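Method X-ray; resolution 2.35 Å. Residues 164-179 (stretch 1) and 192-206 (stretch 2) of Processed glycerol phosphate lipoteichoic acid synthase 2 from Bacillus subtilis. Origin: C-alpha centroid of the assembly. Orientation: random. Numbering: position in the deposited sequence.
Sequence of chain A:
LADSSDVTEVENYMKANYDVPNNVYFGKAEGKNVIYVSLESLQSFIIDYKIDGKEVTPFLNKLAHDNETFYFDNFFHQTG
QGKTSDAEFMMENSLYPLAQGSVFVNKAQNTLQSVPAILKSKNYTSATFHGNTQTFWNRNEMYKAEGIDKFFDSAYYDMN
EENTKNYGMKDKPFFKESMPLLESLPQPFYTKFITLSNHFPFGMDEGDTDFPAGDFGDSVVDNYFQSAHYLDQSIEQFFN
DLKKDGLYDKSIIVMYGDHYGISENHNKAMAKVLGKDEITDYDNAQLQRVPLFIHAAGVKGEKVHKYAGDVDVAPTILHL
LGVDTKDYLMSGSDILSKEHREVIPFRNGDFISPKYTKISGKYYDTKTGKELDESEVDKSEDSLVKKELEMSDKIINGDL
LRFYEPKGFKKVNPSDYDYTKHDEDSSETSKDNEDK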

# COMPACT_ATOMS: atom_id res chain seq x y z
N THR A 164 -4.74 10.50 -22.13
CA THR A 164 -5.46 9.26 -21.85
C THR A 164 -4.77 8.05 -22.43
O THR A 164 -4.37 8.07 -23.59
CB THR A 164 -6.86 9.34 -22.47
OG1 THR A 164 -7.59 10.36 -21.80
CG2 THR A 164 -7.62 8.02 -22.34
N LYS A 165 -4.64 6.98 -21.64
CA LYS A 165 -4.09 5.75 -22.21
C LYS A 165 -5.14 4.65 -22.25
O LYS A 165 -5.89 4.56 -23.21
CB LYS A 165 -2.80 5.28 -21.53
CG LYS A 165 -1.90 4.50 -22.47
CD LYS A 165 -1.07 3.43 -21.75
CE LYS A 165 0.07 2.89 -22.62
NZ LYS A 165 -0.37 2.31 -23.94
N ASN A 166 -5.18 3.82 -21.21
CA ASN A 166 -6.12 2.70 -21.19
C ASN A 166 -7.20 2.85 -20.10
O ASN A 166 -8.39 2.97 -20.42
CB ASN A 166 -5.38 1.36 -21.05
CG ASN A 166 -4.61 0.99 -22.32
OD1 ASN A 166 -5.20 0.83 -23.40
ND2 ASN A 166 -3.28 0.84 -22.18
N TYR A 167 -6.78 2.85 -18.83
CA TYR A 167 -7.74 3.03 -17.74
C TYR A 167 -8.10 4.49 -17.45
O TYR A 167 -9.00 4.75 -16.64
CB TYR A 167 -7.31 2.31 -16.46
CG TYR A 167 -7.25 0.82 -16.61
CD1 TYR A 167 -6.16 0.21 -17.24
CD2 TYR A 167 -8.29 0.00 -16.14
CE1 TYR A 167 -6.09 -1.16 -17.40
CE2 TYR A 167 -8.23 -1.39 -16.29
CZ TYR A 167 -7.12 -1.96 -16.93
OH TYR A 167 -7.01 -3.32 -17.11
N GLY A 168 -7.41 5.43 -18.11
CA GLY A 168 -7.71 6.85 -17.96
C GLY A 168 -6.48 7.73 -18.05
O GLY A 168 -5.67 7.59 -18.97
N MSE A 169 -6.35 8.65 -17.10
CA MSE A 169 -5.27 9.65 -17.17
C MSE A 169 -3.90 8.99 -17.04
O MSE A 169 -3.70 8.10 -16.23
CB MSE A 169 -5.40 10.69 -16.06
CG MSE A 169 -6.57 11.60 -16.15
SE MSE A 169 -6.56 12.84 -17.67
CE MSE A 169 -5.04 13.98 -17.14
N LYS A 170 -2.95 9.47 -17.84
CA LYS A 170 -1.54 9.20 -17.62
C LYS A 170 -1.04 9.93 -16.36
O LYS A 170 -1.48 11.05 -16.08
CB LYS A 170 -0.75 9.67 -18.83
CG LYS A 170 -0.99 8.84 -20.07
CD LYS A 170 -0.30 9.46 -21.27
CE LYS A 170 -0.45 8.63 -22.52
NZ LYS A 170 -0.12 9.49 -23.70
N ASP A 171 -0.12 9.32 -15.62
CA ASP A 171 0.42 9.88 -14.39
C ASP A 171 1.01 11.32 -14.48
O ASP A 171 0.70 12.14 -13.63
CB ASP A 171 1.44 8.92 -13.78
CG ASP A 171 0.83 7.57 -13.41
OD1 ASP A 171 -0.43 7.42 -13.42
OD2 ASP A 171 1.61 6.63 -13.12
N LYS A 172 1.83 11.64 -15.48
CA LYS A 172 2.40 13.00 -15.60
C LYS A 172 1.38 14.14 -15.61
O LYS A 172 1.46 14.99 -14.75
CB LYS A 172 3.41 13.15 -16.76
CG LYS A 172 4.79 12.53 -16.46
CD LYS A 172 5.77 12.79 -17.59
CE LYS A 172 7.00 11.92 -17.46
NZ LYS A 172 7.80 11.93 -18.75
N PRO A 173 0.38 14.13 -16.53
CA PRO A 173 -0.67 15.16 -16.44
C PRO A 173 -1.63 14.98 -15.25
O PRO A 173 -2.18 15.95 -14.76
CB PRO A 173 -1.43 15.04 -17.77
CG PRO A 173 -1.10 13.67 -18.27
CD PRO A 173 0.27 13.34 -17.77
N PHE A 174 -1.83 13.74 -14.80
CA PHE A 174 -2.66 13.52 -13.62
C PHE A 174 -2.04 14.25 -12.43
O PHE A 174 -2.74 14.97 -11.73
CB PHE A 174 -2.86 12.02 -13.36
CG PHE A 174 -3.20 11.69 -11.95
CD1 PHE A 174 -4.46 11.94 -11.46
CD2 PHE A 174 -2.25 11.14 -11.11
CE1 PHE A 174 -4.78 11.63 -10.14
CE2 PHE A 174 -2.56 10.83 -9.79
CZ PHE A 174 -3.83 11.08 -9.31
N PHE A 175 -0.74 14.10 -12.21
CA PHE A 175 -0.08 14.84 -11.13
C PHE A 175 -0.03 16.37 -11.28
O PHE A 175 -0.16 17.07 -10.28
CB PHE A 175 1.31 14.29 -10.85
CG PHE A 175 1.32 13.02 -10.07
CD1 PHE A 175 0.73 12.96 -8.81
CD2 PHE A 175 1.96 11.87 -10.58
CE1 PHE A 175 0.77 11.78 -8.08
CE2 PHE A 175 2.01 10.72 -9.87
CZ PHE A 175 1.40 10.64 -8.62
N LYS A 176 0.13 16.88 -12.50
CA LYS A 176 0.11 18.31 -12.72
C LYS A 176 -1.21 18.94 -12.32
O LYS A 176 -1.26 19.89 -11.54
CB LYS A 176 0.33 18.62 -14.21
CG LYS A 176 1.62 19.37 -14.55
CD LYS A 176 1.78 20.66 -13.77
CE LYS A 176 3.23 21.15 -13.93
NZ LYS A 176 4.20 20.24 -13.25
N GLU A 177 -2.28 18.38 -12.88
CA GLU A 177 -3.67 18.81 -12.68
C GLU A 177 -4.18 18.67 -11.24
O GLU A 177 -5.02 19.46 -10.79
CB GLU A 177 -4.59 18.11 -13.69
CG GLU A 177 -4.63 18.86 -15.03
CD GLU A 177 -5.10 18.01 -16.20
OE1 GLU A 177 -6.33 17.80 -16.34
OE2 GLU A 177 -4.25 17.58 -17.00
N SER A 178 -3.63 17.70 -10.51
CA SER A 178 -3.96 17.53 -9.10
C SER A 178 -3.45 18.64 -8.17
O SER A 178 -4.01 18.83 -7.10
CB SER A 178 -3.48 16.17 -8.59
OG SER A 178 -4.06 15.10 -9.31
N MSE A 179 -2.40 19.36 -8.58
CA MSE A 179 -1.82 20.43 -7.74
C MSE A 179 -2.82 21.47 -7.23
O MSE A 179 -3.02 21.55 -6.01
CB MSE A 179 -0.58 21.08 -8.37
CG MSE A 179 0.59 20.10 -8.63
SE MSE A 179 0.90 18.63 -7.30
CE MSE A 179 1.64 19.68 -5.82
N LYS A 192 -5.04 10.58 -0.98
CA LYS A 192 -4.60 9.38 -1.68
C LYS A 192 -4.49 9.65 -3.16
O LYS A 192 -5.47 10.09 -3.77
CB LYS A 192 -5.59 8.21 -1.48
CG LYS A 192 -5.67 7.63 -0.06
CD LYS A 192 -7.15 7.26 0.31
CE LYS A 192 -7.77 6.34 -0.72
NZ LYS A 192 -6.90 5.13 -0.92
N PHE A 193 -3.30 9.38 -3.72
CA PHE A 193 -3.10 9.46 -5.16
C PHE A 193 -2.95 8.07 -5.78
O PHE A 193 -1.98 7.35 -5.50
CB PHE A 193 -1.87 10.32 -5.45
CG PHE A 193 -2.08 11.79 -5.19
CD1 PHE A 193 -2.32 12.66 -6.24
CD2 PHE A 193 -2.04 12.30 -3.90
CE1 PHE A 193 -2.52 14.02 -5.99
CE2 PHE A 193 -2.22 13.62 -3.65
CZ PHE A 193 -2.46 14.51 -4.70
N ILE A 194 -3.92 7.67 -6.59
CA ILE A 194 -3.88 6.34 -7.19
C ILE A 194 -3.41 6.44 -8.64
O ILE A 194 -4.16 6.90 -9.51
CB ILE A 194 -5.25 5.60 -7.12
CG1 ILE A 194 -5.95 5.82 -5.76
CG2 ILE A 194 -5.09 4.07 -7.54
CD1 ILE A 194 -5.24 5.23 -4.54
N THR A 195 -2.16 6.04 -8.89
CA THR A 195 -1.57 6.11 -10.22
C THR A 195 -2.19 5.03 -11.09
O THR A 195 -2.75 4.10 -10.57
CB THR A 195 -0.01 5.99 -10.20
OG1 THR A 195 0.41 4.67 -9.74
CG2 THR A 195 0.58 7.07 -9.31
N LEU A 196 -2.04 5.16 -12.41
CA LEU A 196 -2.66 4.32 -13.43
C LEU A 196 -1.74 3.76 -14.51
O LEU A 196 -2.05 2.71 -15.10
CB LEU A 196 -3.69 5.16 -14.20
CG LEU A 196 -5.08 5.13 -13.58
CD1 LEU A 196 -6.04 6.03 -14.33
CD2 LEU A 196 -5.59 3.67 -13.46
N SER A 197 -0.66 4.49 -14.82
CA SER A 197 0.11 4.28 -16.03
C SER A 197 0.88 2.95 -16.06
O SER A 197 1.01 2.37 -17.11
CB SER A 197 1.10 5.45 -16.25
OG SER A 197 0.47 6.60 -16.84
N ASN A 198 1.37 2.46 -14.91
CA ASN A 198 2.14 1.21 -14.93
C ASN A 198 1.23 -0.03 -14.83
O ASN A 198 1.44 -0.89 -13.96
CB ASN A 198 3.21 1.20 -13.82
CG ASN A 198 4.28 0.16 -14.05
OD1 ASN A 198 4.77 0.00 -15.18
ND2 ASN A 198 4.66 -0.55 -12.98
N HIS A 199 0.23 -0.10 -15.71
CA HIS A 199 -0.76 -1.20 -15.75
C HIS A 199 -0.39 -2.20 -16.81
O HIS A 199 0.08 -1.81 -17.88
CB HIS A 199 -2.17 -0.67 -16.04
CG HIS A 199 -3.09 -0.68 -14.85
ND1 HIS A 199 -3.66 0.47 -14.34
CD2 HIS A 199 -3.51 -1.69 -14.05
CE1 HIS A 199 -4.41 0.16 -13.29
NE2 HIS A 199 -4.33 -1.14 -13.09
N PHE A 200 -0.54 -3.50 -16.49
CA PHE A 200 -0.42 -4.59 -17.46
C PHE A 200 -1.21 -4.26 -18.75
O PHE A 200 -2.29 -3.71 -18.65
CB PHE A 200 -1.02 -5.84 -16.82
CG PHE A 200 -0.89 -7.07 -17.65
CD1 PHE A 200 0.20 -7.93 -17.47
CD2 PHE A 200 -1.86 -7.38 -18.64
CE1 PHE A 200 0.33 -9.10 -18.25
CE2 PHE A 200 -1.73 -8.54 -19.44
CZ PHE A 200 -0.64 -9.40 -19.24
N PRO A 201 -0.69 -4.57 -19.95
CA PRO A 201 0.58 -5.20 -20.37
C PRO A 201 1.78 -4.23 -20.44
O PRO A 201 2.78 -4.60 -21.01
CB PRO A 201 0.26 -5.70 -21.78
CG PRO A 201 -0.65 -4.62 -22.32
CD PRO A 201 -1.54 -4.27 -21.11
N PHE A 202 1.67 -3.02 -19.88
CA PHE A 202 2.84 -2.13 -19.68
C PHE A 202 3.38 -1.41 -20.94
O PHE A 202 4.47 -0.83 -20.91
CB PHE A 202 3.98 -2.89 -18.96
CG PHE A 202 3.55 -3.56 -17.68
CD1 PHE A 202 3.09 -2.81 -16.62
CD2 PHE A 202 3.63 -4.94 -17.54
CE1 PHE A 202 2.68 -3.41 -15.47
CE2 PHE A 202 3.24 -5.56 -16.37
CZ PHE A 202 2.77 -4.82 -15.33
N GLY A 203 2.65 -1.44 -22.04
CA GLY A 203 3.07 -0.59 -23.17
C GLY A 203 3.12 0.88 -22.72
O GLY A 203 2.38 1.29 -21.82
N MSE A 204 4.01 1.67 -23.29
CA MSE A 204 3.86 3.13 -23.15
C MSE A 204 3.99 3.68 -24.56
O MSE A 204 4.64 3.07 -25.39
CB MSE A 204 4.89 3.75 -22.17
CG MSE A 204 4.35 4.93 -21.32
SE MSE A 204 3.24 4.50 -19.68
CE MSE A 204 1.90 5.93 -19.89
N ASP A 205 3.33 4.80 -24.84
CA ASP A 205 3.41 5.42 -26.18
C ASP A 205 4.73 6.15 -26.36
O ASP A 205 5.19 6.84 -25.45
CB ASP A 205 2.24 6.39 -26.41
CG ASP A 205 0.87 5.83 -25.97
OD1 ASP A 205 -0.10 5.96 -26.75
OD2 ASP A 205 0.73 5.27 -24.85
N GLU A 206 5.36 6.00 -27.52
CA GLU A 206 6.41 6.94 -27.95
C GLU A 206 5.71 8.25 -28.28
O GLU A 206 4.62 8.24 -28.86
CB GLU A 206 7.23 6.44 -29.15
CG GLU A 206 8.75 6.22 -28.86
CD GLU A 206 9.69 7.28 -29.52
OE1 GLU A 206 9.22 8.12 -30.34
OE2 GLU A 206 10.91 7.27 -29.23
O HOH W 1 1.67 3.99 -12.43

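The contact is organised around Asp171, the first residue of the helix that closes stretch 1. Its carboxylate meets the turn that follows strand 192-194: OD1 accepts from Leu196 N at 3.0 Å, almost in line, and from Ser197 N at 3.3 Å. The exchange is reciprocal, because Asp171 N donates to Ser197 OG at 3.0 Å. A backbone NH at the start of a helix has no carbonyl from a preceding turn to receive it, and here a serine from the other stretch does so. The other carboxylate oxygen is served by a water, which donates to Asp171 OD2 (2.7 Å) and Thr195 OG1 (3.0 Å) and accepts from Asn198 N (2.9 Å). One buried acid thus gathers three backbone NH groups of the turn, two directly and one through water.

Farther out, Lys165 reaches the last part of stretch 2, where its partner Asp205 is exposed. Its NZ forms a salt bridge with Asp205 OD2 at 3.3 Å, weak as a hydrogen bond, while its chain lies against Gly203 and Met204.

Tyr167 and His199 stack face to face, their centroids 4.4 Å apart and planes inclined by 28°. The imidazole is held by its own stretch, His199 ND1 donating to Leu196 O at 2.9 Å. Leu196 fills the space beside this pair, its CD2 3.7 Å from Tyr167 CB. Gly168 lies close by; its backbone angles themselves call for glycine, and a CB would also sit tightly against Leu196 CD1.

Beyond the polar centre, helix and strand run roughly antiparallel, at 155°, with axes no closer than 10.6 Å. Aromatic side chains span that gap. Phe193 CD1 meets Phe175 CE1 at 3.7 Å and Phe174 CZ at 3.8 Å, and Ser178 CB approaches the edge of the Phe193 ring. The rule is economical: polar groups fix the turn against the helix start, and large apolar rings fill the wider space.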